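PDB 4QQR: bifunctional dTDP-4-dehydrorhamnose 3,5-epimerase/dTDP-4-dehydrorhamnose reductase from Arabidopsis thaliana, which converts dTDP-4-dehydro-6-deoxy-alpha-D-glucose to dTDP-beta-L-rhamnose by 3,5-epimerization followed by NADPH-dependent reduction, and also forms UDP-beta-L-rhamnose. Local coordinates for residues S12-K20 / C32-G42; I56-A67 / I100-Y111. All coordinates share one frame; numbering follows the deposited sequence.

Interaction 1 of 2, residues S12-K20 / C32-G42; sequences SFNFLIYGK and CEAQGITYTYG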
loop_
_atom_site.group_PDB
_atom_site.type_symbol
_atom_site.label_atom_id
_atom_site.label_comp_id
_atom_site.label_asym_id
_atom_site.label_seq_id
_atom_site.Cartn_x
_atom_site.Cartn_y
_atom_site.Cartn_z
ATOM N N SER A 12 -20.667 16.422 -24.518
ATOM C CA SER A 12 -19.296 16.810 -24.173
ATOM C C SER A 12 -18.787 15.989 -22.986
ATOM O O SER A 12 -17.823 15.227 -23.120
ATOM C CB SER A 12 -19.210 18.320 -23.863
ATOM O OG SER A 12 -17.862 18.777 -23.775
ATOM N N PHE A 13 -19.447 16.148 -21.837
ATOM C CA PHE A 13 -19.057 15.474 -20.599
ATOM C C PHE A 13 -19.959 14.286 -20.239
ATOM O O PHE A 13 -21.151 14.287 -20.548
ATOM C CB PHE A 13 -19.025 16.476 -19.441
ATOM C CG PHE A 13 -17.951 17.520 -19.578
ATOM C CD1 PHE A 13 -16.616 17.148 -19.676
ATOM C CD2 PHE A 13 -18.272 18.882 -19.607
ATOM C CE1 PHE A 13 -15.611 18.112 -19.802
ATOM C CE2 PHE A 13 -17.277 19.852 -19.737
ATOM C CZ PHE A 13 -15.942 19.468 -19.833
ATOM N N ASN A 14 -19.382 13.288 -19.569
ATOM C CA ASN A 14 -20.086 12.069 -19.192
ATOM C C ASN A 14 -19.352 11.430 -18.040
ATOM O O ASN A 14 -18.278 10.865 -18.231
ATOM C CB ASN A 14 -20.118 11.087 -20.373
ATOM C CG ASN A 14 -20.929 9.827 -20.078
ATOM O OD1 ASN A 14 -21.559 9.705 -19.024
ATOM N ND2 ASN A 14 -20.926 8.888 -21.021
ATOM N N PHE A 15 -19.914 11.500 -16.840
ATOM C CA PHE A 15 -19.150 11.081 -15.664
ATOM C C PHE A 15 -19.508 9.702 -15.179
ATOM O O PHE A 15 -20.689 9.372 -15.024
ATOM C CB PHE A 15 -19.300 12.065 -14.506
ATOM C CG PHE A 15 -18.788 13.449 -14.802
ATOM C CD1 PHE A 15 -18.032 13.704 -15.933
ATOM C CD2 PHE A 15 -19.058 14.492 -13.938
ATOM C CE1 PHE A 15 -17.559 14.975 -16.197
ATOM C CE2 PHE A 15 -18.586 15.764 -14.196
ATOM C CZ PHE A 15 -17.837 16.009 -15.324
ATOM N N LEU A 16 -18.476 8.895 -14.945
ATOM C CA LEU A 16 -18.643 7.636 -14.241
ATOM C C LEU A 16 -18.317 7.906 -12.774
ATOM O O LEU A 16 -17.255 8.435 -12.455
ATOM C CB LEU A 16 -17.741 6.545 -14.828
ATOM C CG LEU A 16 -17.819 5.150 -14.185
ATOM C CD1 LEU A 16 -19.235 4.578 -14.256
ATOM C CD2 LEU A 16 -16.811 4.181 -14.825
ATOM N N ILE A 17 -19.250 7.584 -11.886
ATOM C CA ILE A 17 -19.067 7.852 -10.467
ATOM C C ILE A 17 -19.129 6.559 -9.660
ATOM O O ILE A 17 -19.993 5.718 -9.888
ATOM C CB ILE A 17 -20.118 8.857 -9.954
ATOM C CG1 ILE A 17 -20.013 10.171 -10.743
ATOM C CG2 ILE A 17 -19.941 9.096 -8.464
ATOM C CD1 ILE A 17 -21.161 11.153 -10.499
ATOM N N TYR A 18 -18.197 6.392 -8.730
ATOM C CA TYR A 18 -18.226 5.234 -7.839
ATOM C C TYR A 18 -18.590 5.637 -6.419
ATOM O O TYR A 18 -18.066 6.614 -5.893
ATOM C CB TYR A 18 -16.912 4.433 -7.908
ATOM C CG TYR A 18 -16.838 3.609 -9.174
ATOM C CD1 TYR A 18 -16.251 4.123 -10.327
ATOM C CD2 TYR A 18 -17.408 2.342 -9.236
ATOM C CE1 TYR A 18 -16.205 3.383 -11.499
ATOM C CE2 TYR A 18 -17.376 1.597 -10.404
ATOM C CZ TYR A 18 -16.768 2.121 -11.530
ATOM O OH TYR A 18 -16.725 1.387 -12.692
ATOM N N GLY A 19 -19.531 4.902 -5.829
ATOM C CA GLY A 19 -20.019 5.178 -4.488
ATOM C C GLY A 19 -21.361 5.888 -4.388
ATOM O O GLY A 19 -21.453 6.909 -3.707
ATOM N N LYS A 20 -22.411 5.371 -5.033
ATOM C CA LYS A 20 -23.745 5.977 -4.859
ATOM C C LYS A 20 -24.237 5.811 -3.420
ATOM O O LYS A 20 -24.933 6.671 -2.872
ATOM C CB LYS A 20 -24.779 5.437 -5.866
ATOM C CG LYS A 20 -25.287 4.008 -5.645
ATOM C CD LYS A 20 -26.430 3.660 -6.616
ATOM C CE LYS A 20 -27.553 4.703 -6.540
ATOM N NZ LYS A 20 -28.740 4.426 -7.426
ATOM N N CYS A 32 -24.614 16.661 -10.837
ATOM C CA CYS A 32 -24.661 16.362 -12.254
ATOM C C CYS A 32 -26.082 16.537 -12.778
ATOM O O CYS A 32 -26.277 17.023 -13.895
ATOM C CB CYS A 32 -24.176 14.936 -12.516
ATOM S SG CYS A 32 -22.391 14.679 -12.309
ATOM N N GLU A 33 -27.071 16.129 -11.982
ATOM C CA GLU A 33 -28.468 16.364 -12.353
ATOM C C GLU A 33 -28.693 17.858 -12.494
ATOM O O GLU A 33 -29.167 18.328 -13.526
ATOM C CB GLU A 33 -29.448 15.784 -11.326
ATOM C CG GLU A 33 -29.770 14.316 -11.529
ATOM C CD GLU A 33 -30.221 13.625 -10.243
ATOM O OE1 GLU A 33 -30.582 14.327 -9.263
ATOM O OE2 GLU A 33 -30.202 12.373 -10.211
ATOM N N ALA A 34 -28.317 18.596 -11.455
ATOM C CA ALA A 34 -28.607 20.020 -11.382
ATOM C C ALA A 34 -27.878 20.811 -12.458
ATOM O O ALA A 34 -28.366 21.863 -12.885
ATOM C CB ALA A 34 -28.287 20.563 -10.000
ATOM N N GLN A 35 -26.724 20.307 -12.902
ATOM C CA GLN A 35 -25.930 21.007 -13.926
ATOM C C GLN A 35 -26.146 20.456 -15.333
ATOM O O GLN A 35 -25.485 20.894 -16.277
ATOM C CB GLN A 35 -24.431 20.917 -13.630
ATOM C CG GLN A 35 -23.902 21.814 -12.537
ATOM C CD GLN A 35 -22.371 21.819 -12.525
ATOM O OE1 GLN A 35 -21.734 21.908 -13.578
ATOM N NE2 GLN A 35 -21.780 21.697 -11.338
ATOM N N GLY A 36 -27.030 19.474 -15.474
ATOM C CA GLY A 36 -27.265 18.867 -16.770
ATOM C C GLY A 36 -26.105 18.035 -17.310
ATOM O O GLY A 36 -25.899 17.968 -18.523
ATOM N N ILE A 37 -25.350 17.393 -16.423
ATOM C CA ILE A 37 -24.280 16.514 -16.862
ATOM C C ILE A 37 -24.707 15.044 -16.820
ATOM O O ILE A 37 -25.179 14.534 -15.790
ATOM C CB ILE A 37 -23.004 16.672 -16.003
ATOM C CG1 ILE A 37 -22.559 18.133 -15.948
ATOM C CG2 ILE A 37 -21.875 15.759 -16.520
ATOM C CD1 ILE A 37 -21.295 18.340 -15.134
ATOM N N THR A 38 -24.519 14.360 -17.937
ATOM C CA THR A 38 -24.755 12.933 -17.980
ATOM C C THR A 38 -23.784 12.203 -17.044
ATOM O O THR A 38 -22.563 12.319 -17.184
ATOM C CB THR A 38 -24.597 12.414 -19.408
ATOM O OG1 THR A 38 -25.577 13.051 -20.242
ATOM C CG2 THR A 38 -24.750 10.896 -19.464
ATOM N N TYR A 39 -24.325 11.466 -16.082
ATOM C CA TYR A 39 -23.483 10.709 -15.169
ATOM C C TYR A 39 -24.064 9.327 -14.964
ATOM O O TYR A 39 -25.250 9.123 -15.161
ATOM C CB TYR A 39 -23.408 11.408 -13.822
ATOM C CG TYR A 39 -24.666 11.223 -13.010
ATOM C CD1 TYR A 39 -25.821 11.939 -13.314
ATOM C CD2 TYR A 39 -24.704 10.331 -11.943
ATOM C CE1 TYR A 39 -26.985 11.766 -12.576
ATOM C CE2 TYR A 39 -25.851 10.155 -11.200
ATOM C CZ TYR A 39 -26.988 10.872 -11.523
ATOM O OH TYR A 39 -28.132 10.703 -10.787
ATOM N N THR A 40 -23.238 8.383 -14.535
ATOM C CA THR A 40 -23.730 7.046 -14.219
ATOM C C THR A 40 -22.970 6.511 -13.014
ATOM O O THR A 40 -21.785 6.780 -12.865
ATOM C CB THR A 40 -23.591 6.098 -15.429
ATOM O OG1 THR A 40 -24.312 6.641 -16.544
ATOM C CG2 THR A 40 -24.122 4.704 -15.115
ATOM N N TYR A 41 -23.656 5.796 -12.129
ATOM C CA TYR A 41 -22.998 5.143 -11.001
ATOM C C TYR A 41 -22.497 3.784 -11.457
ATOM O O TYR A 41 -23.211 3.057 -12.147
ATOM C CB TYR A 41 -23.952 4.979 -9.810
ATOM C CG TYR A 41 -24.326 6.270 -9.096
ATOM C CD1 TYR A 41 -23.349 7.104 -8.565
ATOM C CD2 TYR A 41 -25.661 6.637 -8.929
ATOM C CE1 TYR A 41 -23.685 8.279 -7.904
ATOM C CE2 TYR A 41 -26.011 7.811 -8.265
ATOM C CZ TYR A 41 -25.011 8.630 -7.754
ATOM O OH TYR A 41 -25.333 9.801 -7.091
ATOM N N GLY A 42 -21.269 3.439 -11.086
ATOM C CA GLY A 42 -20.681 2.183 -11.522
ATOM C C GLY A 42 -21.246 0.962 -10.823
ATOM O O GLY A 42 -21.237 0.875 -9.590
#
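Phe15 and Ile37 meet at the tight end of this contact. Ile37 puts its CG2 methyl over the middle of the Phe15 ring, 4.0 Å from the centroid, while its other branch runs on until CD1 touches Phe15 CE2. Cys32, in the last turn of the helix, brings SG to 3.7 Å from Phe15 CD2, an oblique sulfur-aromatic approach. Further along the same face, Ile17 CD1 approaches Tyr39 CD2 obliquely, and Ile17 CG2 runs alongside Tyr41 at 3.9 Å from CE1. Helix 200-212 continues this layer, with Ile208 touching both Phe15 and Ile37.

Between the two strands the backbone bonds are regular: Phe15 N to Thr38 O, Thr40 N to Phe15 O, Ile17 N to Thr40 O and Gly42 N to Ile17 O. This is the first beta-alpha-beta unit of the Rossmann fold. Strand 14-18 leads through Gly19 into the glycine-rich turn, helix 23-34 ends in a Schellman motif at Gly36, and strand 38-41 returns parallel to the first.

Packing is sparser on the Asn14-Thr38 side, where Asn14 OD1 merely brushes Thr38 CG2 and Thr38 is exposed. The rim beyond Gly19 is solvent-facing too. There the Lys20 chain is laid over the Tyr41 ring in a CH-pi contact, CB 3.3 Å from the centroid, and a bend in the chain (chi3 -54°) folds CE back to 3.6 Å from Tyr41 CD2. The ring's opposite face takes Tyr39 CE2, and Tyr41 OH bonds to Gly25 O. A serine in place of Tyr41 would probably leave the Lys20 chain without its platform and Gly25 O without this donor. Tyr39 OH, for its part, reaches back to Glu33 OE2 at 2.7 Å, meeting it from above the carboxylate plane.

Interaction 2 of 2, residues I56-A67 / I100-Y111; sequences IESVKPSHVFNA and ICREKGLVLINY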
loop_
_atom_site.group_PDB
_atom_site.type_symbol
_atom_site.label_atom_id
_atom_site.label_comp_id
_atom_site.label_asym_id
_atom_site.label_seq_id
_atom_site.Cartn_x
_atom_site.Cartn_y
_atom_site.Cartn_z
ATOM N N ILE A 56 -16.477 0.944 -17.977
ATOM C CA ILE A 56 -15.871 1.973 -18.824
ATOM C C ILE A 56 -16.339 1.827 -20.269
ATOM O O ILE A 56 -16.576 2.816 -20.964
ATOM C CB ILE A 56 -14.330 1.956 -18.797
ATOM C CG1 ILE A 56 -13.797 1.962 -17.357
ATOM C CG2 ILE A 56 -13.768 3.107 -19.624
ATOM C CD1 ILE A 56 -13.850 3.268 -16.675
ATOM N N GLU A 57 -16.496 0.588 -20.720
ATOM C CA GLU A 57 -16.957 0.365 -22.089
ATOM C C GLU A 57 -18.461 0.607 -22.256
ATOM O O GLU A 57 -18.907 1.164 -23.265
ATOM C CB GLU A 57 -16.540 -1.020 -22.576
ATOM C CG GLU A 57 -15.049 -1.278 -22.372
ATOM C CD GLU A 57 -14.440 -2.138 -23.462
ATOM O OE1 GLU A 57 -14.439 -1.688 -24.631
ATOM O OE2 GLU A 57 -13.958 -3.254 -23.145
ATOM N N SER A 58 -19.228 0.206 -21.248
ATOM C CA SER A 58 -20.668 0.437 -21.227
ATOM C C SER A 58 -21.031 1.931 -21.159
ATOM O O SER A 58 -21.918 2.387 -21.884
ATOM C CB SER A 58 -21.301 -0.336 -20.068
ATOM O OG SER A 58 -22.689 -0.090 -19.979
ATOM N N VAL A 59 -20.340 2.690 -20.303
ATOM C CA VAL A 59 -20.637 4.119 -20.088
ATOM C C VAL A 59 -19.895 5.040 -21.060
ATOM O O VAL A 59 -20.366 6.144 -21.373
ATOM C CB VAL A 59 -20.306 4.548 -18.643
ATOM C CG1 VAL A 59 -20.635 6.027 -18.399
ATOM C CG2 VAL A 59 -21.060 3.684 -17.663
ATOM N N LYS A 60 -18.741 4.574 -21.534
ATOM C CA LYS A 60 -17.851 5.386 -22.354
ATOM C C LYS A 60 -17.658 6.776 -21.738
ATOM O O LYS A 60 -17.910 7.798 -22.396
ATOM C CB LYS A 60 -18.394 5.486 -23.783
ATOM C CG LYS A 60 -18.557 4.147 -24.484
ATOM C CD LYS A 60 -19.740 4.168 -25.466
ATOM C CE LYS A 60 -20.460 2.808 -25.509
ATOM N NZ LYS A 60 -20.491 2.211 -26.870
ATOM N N PRO A 61 -17.213 6.823 -20.472
ATOM C CA PRO A 61 -17.196 8.095 -19.733
ATOM C C PRO A 61 -16.113 9.026 -20.243
ATOM O O PRO A 61 -15.158 8.556 -20.848
ATOM C CB PRO A 61 -16.849 7.662 -18.306
ATOM C CG PRO A 61 -15.963 6.455 -18.520
ATOM C CD PRO A 61 -16.536 5.745 -19.729
ATOM N N SER A 62 -16.265 10.322 -20.015
ATOM C CA SER A 62 -15.216 11.269 -20.339
ATOM C C SER A 62 -14.273 11.436 -19.141
ATOM O O SER A 62 -13.086 11.768 -19.307
ATOM C CB SER A 62 -15.812 12.626 -20.732
ATOM O OG SER A 62 -16.468 13.230 -19.633
ATOM N N HIS A 63 -14.817 11.236 -17.936
ATOM C CA HIS A 63 -14.053 11.337 -16.686
ATOM C C HIS A 63 -14.656 10.354 -15.678
ATOM O O HIS A 63 -15.788 9.897 -15.859
ATOM C CB HIS A 63 -14.099 12.758 -16.085
ATOM C CG HIS A 63 -13.724 13.862 -17.036
ATOM N ND1 HIS A 63 -14.487 14.198 -18.140
ATOM C CD2 HIS A 63 -12.690 14.738 -17.018
ATOM C CE1 HIS A 63 -13.920 15.208 -18.773
ATOM N NE2 HIS A 63 -12.830 15.558 -18.112
ATOM N N VAL A 64 -13.904 10.045 -14.616
ATOM C CA VAL A 64 -14.299 9.051 -13.606
ATOM C C VAL A 64 -14.123 9.631 -12.205
ATOM O O VAL A 64 -13.156 10.317 -11.938
ATOM C CB VAL A 64 -13.456 7.731 -13.720
ATOM C CG1 VAL A 64 -13.751 6.765 -12.555
ATOM C CG2 VAL A 64 -13.673 7.041 -15.053
ATOM N N PHE A 65 -15.062 9.351 -11.313
ATOM C CA PHE A 65 -15.018 9.879 -9.951
ATOM C C PHE A 65 -15.038 8.742 -8.950
ATOM O O PHE A 65 -15.935 7.907 -8.967
ATOM C CB PHE A 65 -16.207 10.801 -9.704
ATOM C CG PHE A 65 -16.116 12.104 -10.430
ATOM C CD1 PHE A 65 -16.351 12.167 -11.798
ATOM C CD2 PHE A 65 -15.805 13.278 -9.742
ATOM C CE1 PHE A 65 -16.256 13.371 -12.478
ATOM C CE2 PHE A 65 -15.712 14.498 -10.414
ATOM C CZ PHE A 65 -15.942 14.545 -11.783
ATOM N N ASN A 66 -14.037 8.702 -8.087
ATOM C CA ASN A 66 -13.977 7.677 -7.057
ATOM C C ASN A 66 -14.388 8.217 -5.678
ATOM O O ASN A 66 -13.586 8.815 -4.952
ATOM C CB ASN A 66 -12.575 7.061 -7.002
ATOM C CG ASN A 66 -12.379 6.173 -5.782
ATOM O OD1 ASN A 66 -13.316 5.521 -5.318
ATOM N ND2 ASN A 66 -11.159 6.150 -5.256
ATOM N N ALA A 67 -15.642 8.004 -5.313
ATOM C CA ALA A 67 -16.098 8.396 -3.990
ATOM C C ALA A 67 -16.359 7.137 -3.176
ATOM O O ALA A 67 -16.993 7.191 -2.133
ATOM C CB ALA A 67 -17.336 9.246 -4.092
ATOM N N ILE A 100 -6.696 1.079 -14.688
ATOM C CA ILE A 100 -7.597 0.994 -15.819
ATOM C C ILE A 100 -7.872 2.384 -16.421
ATOM O O ILE A 100 -7.875 2.549 -17.647
ATOM C CB ILE A 100 -8.900 0.271 -15.395
ATOM C CG1 ILE A 100 -8.600 -1.188 -15.031
ATOM C CG2 ILE A 100 -9.968 0.352 -16.483
ATOM C CD1 ILE A 100 -9.772 -1.920 -14.394
ATOM N N CYS A 101 -8.081 3.386 -15.566
ATOM C CA CYS A 101 -8.267 4.739 -16.059
ATOM C C CYS A 101 -6.992 5.252 -16.757
ATOM O O CYS A 101 -7.064 5.908 -17.800
ATOM C CB CYS A 101 -8.700 5.687 -14.939
ATOM S SG CYS A 101 -10.342 5.362 -14.229
ATOM N N ARG A 102 -5.831 4.946 -16.187
ATOM C CA ARG A 102 -4.581 5.415 -16.756
ATOM C C ARG A 102 -4.361 4.806 -18.137
ATOM O O ARG A 102 -4.088 5.525 -19.100
ATOM C CB ARG A 102 -3.409 5.088 -15.832
ATOM C CG ARG A 102 -2.106 5.634 -16.338
ATOM C CD ARG A 102 -0.944 5.072 -15.561
ATOM N NE ARG A 102 0.324 5.345 -16.236
ATOM C CZ ARG A 102 0.912 4.504 -17.079
ATOM N NH1 ARG A 102 0.358 3.331 -17.344
ATOM N NH2 ARG A 102 2.059 4.835 -17.648
ATOM N N GLU A 103 -4.501 3.482 -18.230
ATOM C CA GLU A 103 -4.441 2.805 -19.512
ATOM C C GLU A 103 -5.374 3.460 -20.541
ATOM O O GLU A 103 -4.988 3.649 -21.698
ATOM C CB GLU A 103 -4.775 1.323 -19.355
ATOM C CG GLU A 103 -4.175 0.415 -20.463
ATOM C CD GLU A 103 -5.144 0.123 -21.627
ATOM O OE1 GLU A 103 -6.367 0.408 -21.493
ATOM O OE2 GLU A 103 -4.677 -0.404 -22.677
ATOM N N LYS A 104 -6.582 3.841 -20.116
ATOM C CA LYS A 104 -7.571 4.378 -21.051
ATOM C C LYS A 104 -7.490 5.888 -21.267
ATOM O O LYS A 104 -8.313 6.458 -21.990
ATOM C CB LYS A 104 -8.995 3.942 -20.673
ATOM C CG LYS A 104 -9.205 2.441 -20.780
ATOM C CD LYS A 104 -10.605 2.098 -21.254
ATOM C CE LYS A 104 -10.730 0.622 -21.680
ATOM N NZ LYS A 104 -12.080 0.313 -22.265
ATOM N N GLY A 105 -6.497 6.528 -20.655
ATOM C CA GLY A 105 -6.343 7.967 -20.778
ATOM C C GLY A 105 -7.337 8.768 -19.950
ATOM O O GLY A 105 -7.402 9.987 -20.051
ATOM N N LEU A 106 -8.105 8.079 -19.116
ATOM C CA LEU A 106 -9.178 8.706 -18.338
ATOM C C LEU A 106 -8.683 9.350 -17.033
ATOM O O LEU A 106 -7.967 8.715 -16.228
ATOM C CB LEU A 106 -10.284 7.680 -18.033
ATOM C CG LEU A 106 -11.617 7.573 -18.809
ATOM C CD1 LEU A 106 -11.758 8.589 -19.949
ATOM C CD2 LEU A 106 -11.876 6.126 -19.300
ATOM N N VAL A 107 -9.072 10.613 -16.836
ATOM C CA VAL A 107 -8.859 11.315 -15.564
ATOM C C VAL A 107 -9.765 10.766 -14.455
ATOM O O VAL A 107 -10.961 10.533 -14.635
ATOM C CB VAL A 107 -9.075 12.825 -15.692
ATOM C CG1 VAL A 107 -8.952 13.493 -14.330
ATOM C CG2 VAL A 107 -8.067 13.427 -16.682
ATOM N N LEU A 108 -9.160 10.535 -13.306
ATOM C CA LEU A 108 -9.845 9.962 -12.177
ATOM C C LEU A 108 -9.754 10.949 -11.018
ATOM O O LEU A 108 -8.670 11.288 -10.549
ATOM C CB LEU A 108 -9.166 8.644 -11.810
ATOM C CG LEU A 108 -9.450 8.112 -10.416
ATOM C CD1 LEU A 108 -10.936 7.833 -10.306
ATOM C CD2 LEU A 108 -8.633 6.874 -10.189
ATOM N N ILE A 109 -10.906 11.424 -10.575
ATOM C CA ILE A 109 -10.984 12.274 -9.399
ATOM C C ILE A 109 -11.127 11.385 -8.182
ATOM O O ILE A 109 -12.176 10.778 -7.967
ATOM C CB ILE A 109 -12.181 13.203 -9.476
ATOM C CG1 ILE A 109 -12.090 14.067 -10.741
ATOM C CG2 ILE A 109 -12.262 14.047 -8.220
ATOM C CD1 ILE A 109 -10.890 15.031 -10.778
ATOM N N ASN A 110 -10.062 11.298 -7.396
ATOM C CA ASN A 110 -10.047 10.457 -6.203
ATOM C C ASN A 110 -10.229 11.275 -4.900
ATOM O O ASN A 110 -9.329 11.991 -4.464
ATOM C CB ASN A 110 -8.760 9.619 -6.205
ATOM C CG ASN A 110 -8.619 8.739 -4.983
ATOM O OD1 ASN A 110 -9.447 7.869 -4.732
ATOM N ND2 ASN A 110 -7.530 8.928 -4.243
ATOM N N TYR A 111 -11.420 11.184 -4.318
ATOM C CA TYR A 111 -11.723 11.772 -3.026
ATOM C C TYR A 111 -11.027 10.984 -1.928
ATOM O O TYR A 111 -11.163 9.770 -1.835
ATOM C CB TYR A 111 -13.240 11.787 -2.815
ATOM C CG TYR A 111 -13.935 12.666 -3.829
ATOM C CD1 TYR A 111 -13.975 14.054 -3.672
ATOM C CD2 TYR A 111 -14.487 12.126 -4.977
ATOM C CE1 TYR A 111 -14.577 14.856 -4.607
ATOM C CE2 TYR A 111 -15.091 12.926 -5.921
ATOM C CZ TYR A 111 -15.136 14.287 -5.731
ATOM O OH TYR A 111 -15.749 15.074 -6.674
HETATM O O HOH W 1 -10.307 12.227 -19.075
#
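Phe65 lies alongside Ile109, the two side chains leaving the sheet in the same direction. Ile109 covers one face of the ring toward its rim, with CG1 4.0 Å from the centroid. Tyr111 crosses at the ring's edge, near its plane, and its OH comes to 3.6 Å from Phe65 CD2. That hydroxyl bonds to Ser207 OG in helix 200-212, which anchors the tip of the phenol. Tyr111 is a likely NADPH contact, judging from related enzymes.

On the reverse face Asn66 and Asn110 also point the same way. With CG turned away from the backbone N in both (chi1 169° and 178°), the two side chains run side by side off the sheet, and their amide planes lie 17° apart. Asn66 ND2 faces Asn110 OD1, but the modelled separation is too short to be taken literally; Asn66 OD1 accepts from Ala68 N.

Strands 63-66 and 107-113 are adjacent, parallel strands of the Rossmann sheet, joined on the Asn66 face by helix 80-103. Val64 N bonds to Val107 O, Ile109 N to Val64 O and Asn66 N to Ile109 O, with Tyr111 N to Asn66 O longer at 3.3 Å. Beside His63 and Val107, a water bridges Ser62 O and Val107 N.

Val64 packs under that helix: CG2 is 3.8 Å from Cys101 SG, and the Val64 and Leu108 side chains cross at a slant, CG1 touching CD1. Leu106 and Ile56 reach toward each other tip to tip, Leu106 CD2 to Ile56 CG2 at 3.6 Å, while Leu106 CD1 rests on the carbonyl oxygens of Pro61 and Ser62. Lys104 slides past Ile56 in the opposite direction, CD against the CG2 methyl. It crosses the Glu57 side chain at about a right angle, with a long salt bridge of 3.9 Å from Lys104 NZ to Glu57 OE1 at the exposed rim.

From the N terminus, strand 14-18 runs into helix 23-34, and interaction 1 closes that loop when the chain returns as strand 38-41. Only then does helix 49-59 lead into strand 63-66; interaction 2 closes the longer excursion through helix 80-103 with strand 107-113. The two are therefore in series, neither nested nor crossed. In space they share one sheet, because strand 63-66 is the other neighbour of strand 14-18: Leu16 O and Phe65 N, and Tyr18 N and Phe65 O, are probable hydrogen-bond pairs, and the rings of Phe15 and Phe65 meet. With that seam between them, the two contacts account for four neighbouring strands, 38-41, 14-18, 63-66 and 107-113, of the Rossmann sheet.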